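Local coordinates for protein nucleoporin nup120 (Schizosaccharomyces pombe, PDB 4GQ2) that serves as a structural constituent of the nuclear pore complex, whose components can also act as docking partners for transiently associated nuclear transport factors, at residues 57-62 with 74-79; 422-427 with 501-506; 477-482 with 493-498; 520-525 with 533-538. All blocks are in the same frame, centred on the assembly; numbering follows the deposited sequence.

Overall arrangement
From the N terminus, interaction 1 comes first, closing the short loop between neighbouring strands 59-64 and 73-79 of the beta-propeller. Interaction 2 then spans a long, largely helical excursion, bringing helix 419-428 against helix 492-515. Interaction 3 is nested inside that loop: the chain leaving helix 464-478 folds back on turns of helix 492-515 that precede those used by interaction 2, and Ile-479 packs on Glu-502. Helix 492-515 then leads into strand 520-525, and interaction 4 closes the hairpin with strand 532-536. Interaction 4 touches interaction 1, their centres about 8 Å apart, so early and late strands of the propeller meet. Interaction 3 lies about 43 Å from both, centre to centre.

Interaction 1: 57-62 with 74-79; sequences AYDAGV and LRWSIF
The indole of Trp-76 lies flat against the opposite backbone, one face spread over the peptide between Ala-60 and Gly-61, with Gly-61 N 3.3 Å above the middle of the ring. Its CG is wedged between its own backbone N and C (chi1 59°), which folds the ring across the neighbouring strand, where Gly-61 has no side chain to obstruct it. At the far rim Asp-59 OD2 approaches CH2 of Trp-76 in the ring plane at 3.4 Å, the carboxylate turned almost perpendicular to the indole; that oxygen is held by the backbone N of Asp-114. Beneath the ring Gly-61 and Trp-76 form a hydrogen-bonded antiparallel pair, with Trp-76 N to Gly-61 O at 3.0 Å. Further along, Ile-78 CG1 sits over the Tyr-58 ring in a CH-pi contact, while Ala-57 CB does the same over Phe-79. On the face bearing Ala-60, the guanidinium of Arg-75 takes Ser-77 OG side-on in its own plane, Arg-75 NE and NH2 each 2.9 Å from that oxygen, and Ala-60 CB rests over its flat side. Arg-75 NH2 is also hydrogen-bonded to Tyr-536 O. Paired strands of this kind are the antiparallel hairpins from which beta-propeller blades are built.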
# COMPACT_ATOMS: atom_id res chain seq x y z
N ALA A 57 -11.23 -21.01 11.82
CA ALA A 57 -11.58 -21.32 13.20
C ALA A 57 -13.02 -21.81 13.28
O ALA A 57 -13.86 -21.40 12.48
CB ALA A 57 -11.37 -20.08 14.10
N TYR A 58 -13.30 -22.70 14.24
CA TYR A 58 -14.68 -23.15 14.48
C TYR A 58 -15.25 -22.58 15.78
O TYR A 58 -16.43 -22.79 16.09
CB TYR A 58 -14.80 -24.69 14.43
CG TYR A 58 -13.85 -25.43 15.35
CD1 TYR A 58 -14.17 -25.66 16.68
CD2 TYR A 58 -12.63 -25.90 14.87
CE1 TYR A 58 -13.30 -26.34 17.52
CE2 TYR A 58 -11.76 -26.59 15.70
CZ TYR A 58 -12.09 -26.81 17.02
OH TYR A 58 -11.21 -27.48 17.83
N ASP A 59 -14.41 -21.87 16.53
CA ASP A 59 -14.86 -21.08 17.67
C ASP A 59 -13.86 -19.96 17.93
O ASP A 59 -12.69 -20.07 17.58
CB ASP A 59 -15.03 -21.95 18.92
CG ASP A 59 -15.92 -21.30 19.96
OD1 ASP A 59 -16.60 -20.31 19.64
OD2 ASP A 59 -15.94 -21.79 21.11
N ALA A 60 -14.33 -18.87 18.54
CA ALA A 60 -13.50 -17.68 18.77
C ALA A 60 -14.19 -16.71 19.70
O ALA A 60 -15.42 -16.73 19.84
CB ALA A 60 -13.19 -16.99 17.44
N GLY A 61 -13.39 -15.86 20.34
CA GLY A 61 -13.89 -14.80 21.19
C GLY A 61 -12.78 -13.85 21.59
O GLY A 61 -11.61 -14.11 21.31
N VAL A 62 -13.14 -12.74 22.21
CA VAL A 62 -12.13 -11.85 22.78
C VAL A 62 -12.45 -11.58 24.25
O VAL A 62 -13.60 -11.33 24.62
CB VAL A 62 -11.86 -10.53 21.97
CG1 VAL A 62 -12.17 -10.68 20.48
CG2 VAL A 62 -12.59 -9.33 22.55
N LEU A 74 -7.66 -9.66 24.33
CA LEU A 74 -7.07 -10.78 23.62
C LEU A 74 -8.07 -11.54 22.78
O LEU A 74 -9.16 -11.87 23.25
CB LEU A 74 -6.38 -11.72 24.61
CG LEU A 74 -5.28 -11.11 25.49
CD1 LEU A 74 -4.79 -12.15 26.49
CD2 LEU A 74 -4.13 -10.57 24.64
N ARG A 75 -7.69 -11.84 21.55
CA ARG A 75 -8.55 -12.59 20.66
C ARG A 75 -8.01 -14.00 20.47
O ARG A 75 -6.90 -14.20 19.98
CB ARG A 75 -8.72 -11.86 19.33
CG ARG A 75 -9.10 -12.73 18.15
CD ARG A 75 -10.52 -13.26 18.21
NE ARG A 75 -10.67 -14.31 17.21
CZ ARG A 75 -11.28 -14.16 16.04
NH1 ARG A 75 -11.84 -12.99 15.72
NH2 ARG A 75 -11.33 -15.18 15.19
N TRP A 76 -8.82 -14.98 20.88
CA TRP A 76 -8.47 -16.39 20.75
C TRP A 76 -9.25 -17.02 19.65
O TRP A 76 -10.39 -16.63 19.37
CB TRP A 76 -8.72 -17.14 22.05
CG TRP A 76 -10.15 -17.11 22.55
CD1 TRP A 76 -10.74 -16.15 23.37
CD2 TRP A 76 -11.21 -18.09 22.28
NE1 TRP A 76 -12.05 -16.46 23.62
CE2 TRP A 76 -12.40 -17.61 23.00
CE3 TRP A 76 -11.30 -19.27 21.55
CZ2 TRP A 76 -13.62 -18.29 22.97
CZ3 TRP A 76 -12.53 -19.96 21.54
CH2 TRP A 76 -13.66 -19.48 22.22
N SER A 77 -8.63 -17.99 18.99
CA SER A 77 -9.30 -18.76 17.96
C SER A 77 -8.82 -20.20 18.08
O SER A 77 -7.70 -20.45 18.54
CB SER A 77 -8.98 -18.19 16.57
OG SER A 77 -9.26 -16.79 16.50
N ILE A 78 -9.67 -21.14 17.69
CA ILE A 78 -9.30 -22.56 17.70
C ILE A 78 -9.56 -23.22 16.34
O ILE A 78 -10.56 -22.95 15.69
CB ILE A 78 -9.97 -23.34 18.85
CG1 ILE A 78 -11.51 -23.23 18.80
CG2 ILE A 78 -9.41 -22.90 20.20
CD1 ILE A 78 -12.21 -24.05 19.86
N PHE A 79 -8.63 -24.09 15.94
CA PHE A 79 -8.62 -24.66 14.59
C PHE A 79 -8.55 -26.19 14.62
O PHE A 79 -8.13 -26.79 15.61
CB PHE A 79 -7.45 -24.07 13.78
CG PHE A 79 -7.45 -22.56 13.72
CD1 PHE A 79 -6.86 -21.81 14.74
CD2 PHE A 79 -8.06 -21.89 12.67
CE1 PHE A 79 -6.87 -20.42 14.69
CE2 PHE A 79 -8.06 -20.50 12.62
CZ PHE A 79 -7.47 -19.77 13.63

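Interaction 2: 422-427 with 501-506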
# COMPACT_ATOMS: atom_id res chain seq x y z
N ILE A 422 -1.73 -4.45 -12.08
CA ILE A 422 -3.10 -4.14 -11.65
C ILE A 422 -3.73 -5.27 -10.85
O ILE A 422 -4.30 -5.04 -9.78
CB ILE A 422 -4.00 -3.75 -12.84
CG1 ILE A 422 -3.46 -2.49 -13.53
CG2 ILE A 422 -5.44 -3.55 -12.36
CD1 ILE A 422 -4.01 -2.27 -14.93
N TRP A 423 -3.61 -6.50 -11.35
CA TRP A 423 -4.15 -7.67 -10.63
C TRP A 423 -3.46 -7.92 -9.32
O TRP A 423 -4.10 -8.29 -8.34
CB TRP A 423 -4.08 -8.92 -11.50
CG TRP A 423 -5.32 -9.15 -12.33
CD1 TRP A 423 -5.43 -9.12 -13.72
CD2 TRP A 423 -6.67 -9.47 -11.85
NE1 TRP A 423 -6.72 -9.39 -14.12
CE2 TRP A 423 -7.52 -9.61 -13.05
CE3 TRP A 423 -7.25 -9.64 -10.60
CZ2 TRP A 423 -8.87 -9.90 -12.97
CZ3 TRP A 423 -8.62 -9.94 -10.53
CH2 TRP A 423 -9.40 -10.07 -11.69
N LEU A 424 -2.15 -7.72 -9.28
CA LEU A 424 -1.38 -7.91 -8.05
C LEU A 424 -1.83 -6.90 -6.99
O LEU A 424 -2.09 -7.28 -5.85
CB LEU A 424 0.11 -7.76 -8.32
CG LEU A 424 1.10 -8.14 -7.23
CD1 LEU A 424 1.16 -9.66 -7.07
CD2 LEU A 424 2.49 -7.58 -7.54
N GLN A 425 -1.95 -5.63 -7.39
CA GLN A 425 -2.47 -4.61 -6.48
C GLN A 425 -3.83 -5.00 -5.91
O GLN A 425 -4.03 -4.97 -4.70
CB GLN A 425 -2.56 -3.25 -7.16
CG GLN A 425 -1.46 -2.28 -6.73
CD GLN A 425 -1.99 -0.92 -6.30
OE1 GLN A 425 -1.23 -0.02 -5.95
NE2 GLN A 425 -3.31 -0.76 -6.33
N HIS A 426 -4.74 -5.40 -6.79
CA HIS A 426 -6.09 -5.78 -6.41
C HIS A 426 -6.15 -6.93 -5.43
O HIS A 426 -6.91 -6.90 -4.47
CB HIS A 426 -6.93 -6.09 -7.64
CG HIS A 426 -8.29 -6.66 -7.32
ND1 HIS A 426 -8.54 -7.99 -7.33
CD2 HIS A 426 -9.47 -6.04 -6.93
CE1 HIS A 426 -9.82 -8.20 -6.98
NE2 HIS A 426 -10.39 -7.01 -6.73
N ILE A 427 -5.35 -7.96 -5.67
CA ILE A 427 -5.34 -9.14 -4.81
C ILE A 427 -4.74 -8.86 -3.42
O ILE A 427 -5.23 -9.38 -2.42
CB ILE A 427 -4.60 -10.31 -5.48
CG1 ILE A 427 -5.40 -10.77 -6.70
CG2 ILE A 427 -4.38 -11.46 -4.51
CD1 ILE A 427 -4.63 -11.69 -7.63
N ASN A 501 -6.68 -13.84 -17.69
CA ASN A 501 -7.54 -14.94 -17.22
C ASN A 501 -6.89 -15.79 -16.13
O ASN A 501 -7.57 -16.25 -15.21
CB ASN A 501 -7.97 -15.84 -18.39
CG ASN A 501 -8.89 -15.13 -19.37
OD1 ASN A 501 -9.45 -14.06 -19.08
ND2 ASN A 501 -9.06 -15.73 -20.54
N GLU A 502 -5.59 -15.99 -16.23
CA GLU A 502 -4.87 -16.70 -15.17
C GLU A 502 -4.92 -15.91 -13.86
O GLU A 502 -5.21 -16.46 -12.80
CB GLU A 502 -3.44 -17.03 -15.59
CG GLU A 502 -2.72 -18.00 -14.65
CD GLU A 502 -3.34 -19.39 -14.60
OE1 GLU A 502 -2.73 -20.28 -13.96
OE2 GLU A 502 -4.42 -19.62 -15.17
N TRP A 503 -4.64 -14.61 -13.94
CA TRP A 503 -4.76 -13.74 -12.76
C TRP A 503 -6.16 -13.81 -12.19
O TRP A 503 -6.33 -14.00 -10.99
CB TRP A 503 -4.41 -12.31 -13.10
CG TRP A 503 -2.93 -12.00 -13.10
CD1 TRP A 503 -2.11 -11.75 -14.19
CD2 TRP A 503 -2.06 -11.88 -11.93
NE1 TRP A 503 -0.83 -11.49 -13.79
CE2 TRP A 503 -0.73 -11.55 -12.45
CE3 TRP A 503 -2.24 -11.99 -10.55
CZ2 TRP A 503 0.36 -11.37 -11.61
CZ3 TRP A 503 -1.14 -11.80 -9.72
CH2 TRP A 503 0.13 -11.49 -10.23
N GLU A 504 -7.16 -13.70 -13.06
CA GLU A 504 -8.55 -13.81 -12.63
C GLU A 504 -8.85 -15.11 -11.88
O GLU A 504 -9.49 -15.07 -10.81
CB GLU A 504 -9.51 -13.67 -13.81
CG GLU A 504 -10.97 -13.72 -13.38
CD GLU A 504 -11.89 -13.10 -14.41
OE1 GLU A 504 -11.84 -13.52 -15.59
OE2 GLU A 504 -12.68 -12.21 -14.03
N ARG A 505 -8.40 -16.24 -12.41
CA ARG A 505 -8.63 -17.53 -11.76
C ARG A 505 -8.02 -17.54 -10.37
O ARG A 505 -8.64 -17.99 -9.41
CB ARG A 505 -8.04 -18.68 -12.57
CG ARG A 505 -8.88 -19.11 -13.75
CD ARG A 505 -8.20 -20.21 -14.57
NE ARG A 505 -8.68 -20.16 -15.94
CZ ARG A 505 -7.97 -19.74 -16.99
NH1 ARG A 505 -6.70 -19.36 -16.85
NH2 ARG A 505 -8.54 -19.72 -18.19
N PHE A 506 -6.79 -17.04 -10.28
CA PHE A 506 -6.09 -16.99 -9.01
C PHE A 506 -6.86 -16.14 -8.00
O PHE A 506 -7.03 -16.55 -6.85
CB PHE A 506 -4.66 -16.48 -9.19
CG PHE A 506 -3.84 -16.59 -7.96
CD1 PHE A 506 -3.30 -17.82 -7.58
CD2 PHE A 506 -3.64 -15.49 -7.14
CE1 PHE A 506 -2.55 -17.93 -6.42
CE2 PHE A 506 -2.90 -15.59 -5.97
CZ PHE A 506 -2.35 -16.82 -5.61
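This is an apolar packing of two nearly parallel helices, a buried seam in the helical bundle inserted between propeller strands 390-395 and 520-525, where helix 419-428 runs beside helix 492-515. The segment axes lie 10.4 Å apart at an angle of 8°, so the space between them is filled by large side chains rather than by close backbone. Two tryptophans carry it. Trp-423 and Trp-503 point toward each other and their indoles run antiparallel, the planes within 1° yet displaced so that little ring lies over ring. Each indole instead lies over the other's CB: Trp-503 CB is 3.5 Å from the centroid of the five-membered ring of Trp-423, and Trp-423 CB stands above the Trp-503 ring in return. The six-membered ring of Trp-423 reaches on to Glu-504, whose CA lies over the same face in a second CH-pi contact. The far end of the Trp-503 indole meets Leu-424, CD1 of Leu-424 lying 3.8 Å from CH2 of Trp-503. Trp-503 NE1, on the five-membered ring, is hydrogen-bonded to Ser-420 OG. Helix 464-478 adds Val-471 and Ile-475 against Trp-503. One turn on, Ile-427 CD1 touches two aromatic edges, 3.8 Å from Trp-503 CE3 and 4.0 Å from Phe-506 CD2.

Interaction 3: 477-482 with 493-498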
# COMPACT_ATOMS: atom_id res chain seq x y z
N SER A 477 4.97 -17.47 -15.18
CA SER A 477 5.66 -18.68 -15.66
C SER A 477 4.73 -19.68 -16.36
O SER A 477 5.20 -20.48 -17.15
CB SER A 477 6.38 -19.37 -14.50
OG SER A 477 5.44 -19.95 -13.62
N THR A 478 3.44 -19.64 -16.05
CA THR A 478 2.49 -20.57 -16.66
C THR A 478 1.98 -20.09 -18.01
O THR A 478 1.42 -20.87 -18.78
CB THR A 478 1.26 -20.86 -15.76
OG1 THR A 478 0.60 -19.64 -15.42
CG2 THR A 478 1.67 -21.60 -14.50
N ILE A 479 2.15 -18.81 -18.31
CA ILE A 479 1.55 -18.24 -19.52
C ILE A 479 2.56 -18.10 -20.65
O ILE A 479 3.58 -17.43 -20.50
CB ILE A 479 0.82 -16.90 -19.24
CG1 ILE A 479 -0.09 -17.02 -18.00
CG2 ILE A 479 0.01 -16.46 -20.45
CD1 ILE A 479 -1.06 -18.19 -18.03
N GLN A 480 2.25 -18.73 -21.77
CA GLN A 480 3.18 -18.79 -22.89
C GLN A 480 2.79 -17.83 -24.00
O GLN A 480 1.61 -17.69 -24.32
CB GLN A 480 3.26 -20.22 -23.44
CG GLN A 480 3.76 -21.24 -22.42
CD GLN A 480 3.79 -22.66 -22.96
OE1 GLN A 480 3.38 -22.92 -24.10
NE2 GLN A 480 4.29 -23.58 -22.14
N ILE A 481 3.79 -17.15 -24.55
CA ILE A 481 3.59 -16.24 -25.66
C ILE A 481 3.80 -16.97 -26.99
O ILE A 481 4.76 -17.73 -27.16
CB ILE A 481 4.52 -15.00 -25.55
CG1 ILE A 481 4.14 -13.95 -26.60
CG2 ILE A 481 5.99 -15.39 -25.63
CD1 ILE A 481 4.80 -12.60 -26.40
N GLU A 482 2.88 -16.75 -27.92
CA GLU A 482 2.91 -17.45 -29.20
C GLU A 482 3.17 -16.54 -30.39
O GLU A 482 2.71 -15.39 -30.42
CB GLU A 482 1.60 -18.22 -29.41
CG GLU A 482 1.65 -19.60 -28.79
CD GLU A 482 0.28 -20.19 -28.57
OE1 GLU A 482 -0.57 -19.51 -27.94
OE2 GLU A 482 0.05 -21.34 -29.02
N TYR A 493 -1.73 -9.82 -28.33
CA TYR A 493 -3.12 -9.76 -27.92
C TYR A 493 -3.56 -11.01 -27.15
O TYR A 493 -4.20 -10.89 -26.10
CB TYR A 493 -4.02 -9.53 -29.15
CG TYR A 493 -5.49 -9.28 -28.84
CD1 TYR A 493 -6.33 -10.33 -28.46
CD2 TYR A 493 -6.04 -8.01 -28.96
CE1 TYR A 493 -7.67 -10.11 -28.19
CE2 TYR A 493 -7.38 -7.78 -28.70
CZ TYR A 493 -8.19 -8.83 -28.31
OH TYR A 493 -9.52 -8.61 -28.05
N GLU A 494 -3.23 -12.19 -27.68
CA GLU A 494 -3.59 -13.45 -27.02
C GLU A 494 -2.86 -13.66 -25.71
O GLU A 494 -3.41 -14.24 -24.77
CB GLU A 494 -3.30 -14.66 -27.92
CG GLU A 494 -4.54 -15.35 -28.47
CD GLU A 494 -5.47 -15.88 -27.39
OE1 GLU A 494 -5.09 -16.80 -26.64
OE2 GLU A 494 -6.61 -15.38 -27.31
N TYR A 495 -1.60 -13.22 -25.66
CA TYR A 495 -0.84 -13.31 -24.43
C TYR A 495 -1.54 -12.52 -23.32
O TYR A 495 -1.78 -13.05 -22.23
CB TYR A 495 0.59 -12.82 -24.63
CG TYR A 495 1.41 -12.88 -23.36
CD1 TYR A 495 1.81 -14.11 -22.84
CD2 TYR A 495 1.76 -11.72 -22.67
CE1 TYR A 495 2.55 -14.18 -21.67
CE2 TYR A 495 2.49 -11.79 -21.50
CZ TYR A 495 2.89 -13.02 -21.00
OH TYR A 495 3.62 -13.09 -19.85
N LYS A 496 -1.88 -11.27 -23.62
CA LYS A 496 -2.58 -10.39 -22.69
C LYS A 496 -3.84 -11.06 -22.14
O LYS A 496 -4.02 -11.14 -20.93
CB LYS A 496 -2.92 -9.05 -23.33
CG LYS A 496 -1.69 -8.20 -23.63
CD LYS A 496 -2.06 -6.93 -24.38
CE LYS A 496 -0.84 -6.21 -24.91
NZ LYS A 496 0.01 -5.62 -23.84
N ARG A 497 -4.67 -11.59 -23.04
CA ARG A 497 -5.93 -12.22 -22.64
C ARG A 497 -5.70 -13.43 -21.72
O ARG A 497 -6.37 -13.57 -20.69
CB ARG A 497 -6.75 -12.61 -23.88
CG ARG A 497 -8.17 -13.09 -23.58
CD ARG A 497 -8.88 -13.58 -24.84
NE ARG A 497 -8.27 -14.80 -25.40
CZ ARG A 497 -8.54 -16.04 -24.99
NH1 ARG A 497 -9.43 -16.27 -24.02
NH2 ARG A 497 -7.92 -17.06 -25.56
N LEU A 498 -4.75 -14.29 -22.09
CA LEU A 498 -4.47 -15.48 -21.28
C LEU A 498 -3.85 -15.12 -19.92
O LEU A 498 -4.19 -15.72 -18.90
CB LEU A 498 -3.58 -16.48 -22.04
CG LEU A 498 -4.11 -17.17 -23.30
CD1 LEU A 498 -2.98 -17.92 -23.98
CD2 LEU A 498 -5.26 -18.12 -23.00
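Apolar contacts dominate, and Ile-479 is at their centre. Its CG2 branch, anti to the backbone N, enters the angle between two side chains one turn apart on helix 492-515: it lies 3.6 Å from Tyr-495 CE1 and 3.9 Å from Leu-498 CB. Tyr-495, with CG anti to its own backbone N (chi1 179°), extends its ring toward the chain of 477-482, where CD1 also comes 3.9 Å from Ile-481 CB. Of carbonyl contacts there are two, both made at the ring's edge: the oxygens of Ile-479 and Gln-480 lie near the plane of Tyr-495, the former 3.6 Å from CE1, so that the polarised ring C-H bonds probably face them favourably. This is the connection between two consecutive helices of the bundle, the chain running on in extended form from the end of helix 464-478 and passing alongside the early turns of helix 492-515. Charged groups pair within the helix: Arg-497 grips Glu-494 OE2 side-on, with NE at 2.6 Å and NH2 at 2.8 Å from that oxygen, both at its syn lone pair and almost exactly in the guanidinium plane. Another protein's chain packs apolar side chains on Tyr-495 and Ile-481, and its backbone is hydrogen-bonded to the Ile-481 backbone and Lys-496 NZ.

Interaction 4: 520-525 with 533-538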
# COMPACT_ATOMS: atom_id res chain seq x y z
N ILE A 520 -19.34 -16.01 10.82
CA ILE A 520 -19.44 -15.39 12.14
C ILE A 520 -19.36 -16.49 13.21
O ILE A 520 -19.74 -17.63 12.95
CB ILE A 520 -20.74 -14.55 12.26
CG1 ILE A 520 -20.82 -13.81 13.60
CG2 ILE A 520 -21.99 -15.41 12.06
CD1 ILE A 520 -19.87 -12.65 13.74
N LEU A 521 -18.82 -16.15 14.38
CA LEU A 521 -18.66 -17.14 15.45
C LEU A 521 -19.11 -16.60 16.80
O LEU A 521 -19.77 -17.30 17.56
CB LEU A 521 -17.21 -17.64 15.55
CG LEU A 521 -16.57 -18.28 14.32
CD1 LEU A 521 -15.09 -18.54 14.58
CD2 LEU A 521 -17.28 -19.56 13.91
N SER A 522 -18.72 -15.36 17.10
CA SER A 522 -19.11 -14.72 18.34
C SER A 522 -18.98 -13.22 18.22
O SER A 522 -18.42 -12.72 17.24
CB SER A 522 -18.24 -15.21 19.49
OG SER A 522 -16.97 -14.60 19.44
N ILE A 523 -19.53 -12.52 19.22
CA ILE A 523 -19.32 -11.08 19.40
C ILE A 523 -19.04 -10.79 20.88
O ILE A 523 -19.49 -11.52 21.76
CB ILE A 523 -20.50 -10.23 18.87
CG1 ILE A 523 -21.78 -10.45 19.69
CG2 ILE A 523 -20.76 -10.48 17.38
CD1 ILE A 523 -22.81 -9.35 19.51
N ASN A 524 -18.27 -9.73 21.15
CA ASN A 524 -17.94 -9.34 22.52
C ASN A 524 -17.89 -7.84 22.67
O ASN A 524 -17.16 -7.16 21.94
CB ASN A 524 -16.57 -9.88 22.95
CG ASN A 524 -16.49 -11.39 22.92
OD1 ASN A 524 -15.99 -11.97 21.96
ND2 ASN A 524 -16.99 -12.03 23.98
N PHE A 525 -18.67 -7.33 23.62
CA PHE A 525 -18.58 -5.93 23.99
C PHE A 525 -17.39 -5.79 24.93
O PHE A 525 -17.23 -6.57 25.86
CB PHE A 525 -19.86 -5.45 24.68
CG PHE A 525 -19.83 -3.99 25.07
CD1 PHE A 525 -20.05 -2.99 24.13
CD2 PHE A 525 -19.60 -3.62 26.40
CE1 PHE A 525 -20.02 -1.65 24.49
CE2 PHE A 525 -19.57 -2.29 26.76
CZ PHE A 525 -19.78 -1.30 25.81
N TYR A 533 -16.42 -6.08 19.58
CA TYR A 533 -15.68 -6.91 18.65
C TYR A 533 -16.61 -7.92 18.00
O TYR A 533 -17.50 -8.46 18.64
CB TYR A 533 -14.57 -7.66 19.39
CG TYR A 533 -13.41 -6.80 19.84
CD1 TYR A 533 -13.47 -6.09 21.04
CD2 TYR A 533 -12.25 -6.70 19.08
CE1 TYR A 533 -12.42 -5.30 21.47
CE2 TYR A 533 -11.19 -5.91 19.49
CZ TYR A 533 -11.27 -5.21 20.69
OH TYR A 533 -10.21 -4.44 21.11
N ILE A 534 -16.38 -8.16 16.71
CA ILE A 534 -17.11 -9.17 15.95
C ILE A 534 -16.09 -10.20 15.49
O ILE A 534 -15.13 -9.86 14.79
CB ILE A 534 -17.78 -8.57 14.70
CG1 ILE A 534 -18.77 -7.47 15.10
CG2 ILE A 534 -18.48 -9.65 13.90
CD1 ILE A 534 -19.04 -6.47 14.00
N ASN A 535 -16.31 -11.46 15.86
CA ASN A 535 -15.34 -12.52 15.58
C ASN A 535 -15.75 -13.45 14.47
O ASN A 535 -16.71 -14.22 14.61
CB ASN A 535 -15.03 -13.30 16.86
CG ASN A 535 -14.51 -12.40 17.96
OD1 ASN A 535 -13.50 -11.72 17.79
ND2 ASN A 535 -15.21 -12.39 19.10
N TYR A 536 -15.03 -13.37 13.35
CA TYR A 536 -15.23 -14.26 12.21
C TYR A 536 -14.18 -15.35 12.28
O TYR A 536 -13.27 -15.28 13.10
CB TYR A 536 -15.13 -13.50 10.88
CG TYR A 536 -16.17 -12.41 10.70
CD1 TYR A 536 -17.45 -12.71 10.24
CD2 TYR A 536 -15.88 -11.08 10.99
CE1 TYR A 536 -18.41 -11.73 10.08
CE2 TYR A 536 -16.83 -10.08 10.82
CZ TYR A 536 -18.09 -10.42 10.37
OH TYR A 536 -19.05 -9.45 10.20
N ALA A 537 -14.29 -16.34 11.40
CA ALA A 537 -13.44 -17.52 11.43
C ALA A 537 -11.98 -17.26 11.06
O ALA A 537 -11.12 -18.11 11.33
CB ALA A 537 -14.02 -18.63 10.56
N ASN A 538 -11.70 -16.11 10.44
CA ASN A 538 -10.30 -15.69 10.24
C ASN A 538 -10.09 -14.17 10.19
O ASN A 538 -9.12 -13.68 9.62
CB ASN A 538 -9.59 -16.44 9.07
CG ASN A 538 -9.92 -15.88 7.69
OD1 ASN A 538 -9.22 -16.18 6.71
ND2 ASN A 538 -10.98 -15.09 7.59
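One face of the Tyr-536 ring carries Ile-520 CD1, 4.0 Å above the plane and toward the rim, whereas the Tyr-533 ring is met at its edge by Asn-524 O. The amide of Asn-535 is a third flat group: its ND2 donates to Ser-522 OG at 2.8 Å, with that oxygen close to the amide plane, and also lies 3.0 Å from Asn-524 OD1. The Asn-524 and Asn-535 side chains run roughly perpendicular. On the opposite sheet face, Ile-520, with CG1 anti to its backbone N, turns CD1 inward to 3.3 Å from Ile-534 CG2, a tight apolar touch. In the backbone a classic beta bulge sets two residues, Leu-521 and Ser-522, against the single Asn-535, whose carbonyl takes Leu-521 N at 2.9 Å and, weakly, Ser-522 N. Regular antiparallel pairing resumes beyond it, Tyr-533 N reaching Asn-524 O at 2.7 Å. Strand 520-525 is one of two edge strands of its sheet within this chain; the other, 346-354, packs beside Ile-520 and Ile-523. Strand 532-536 separates 520-525 from 539-544. The face bearing Ser-522, Asn-524 and Asn-535 lies against strand 59-64, where Ser-522 OG bonds to Ala-60 O and Asn-524 OD1 to Val-62 N.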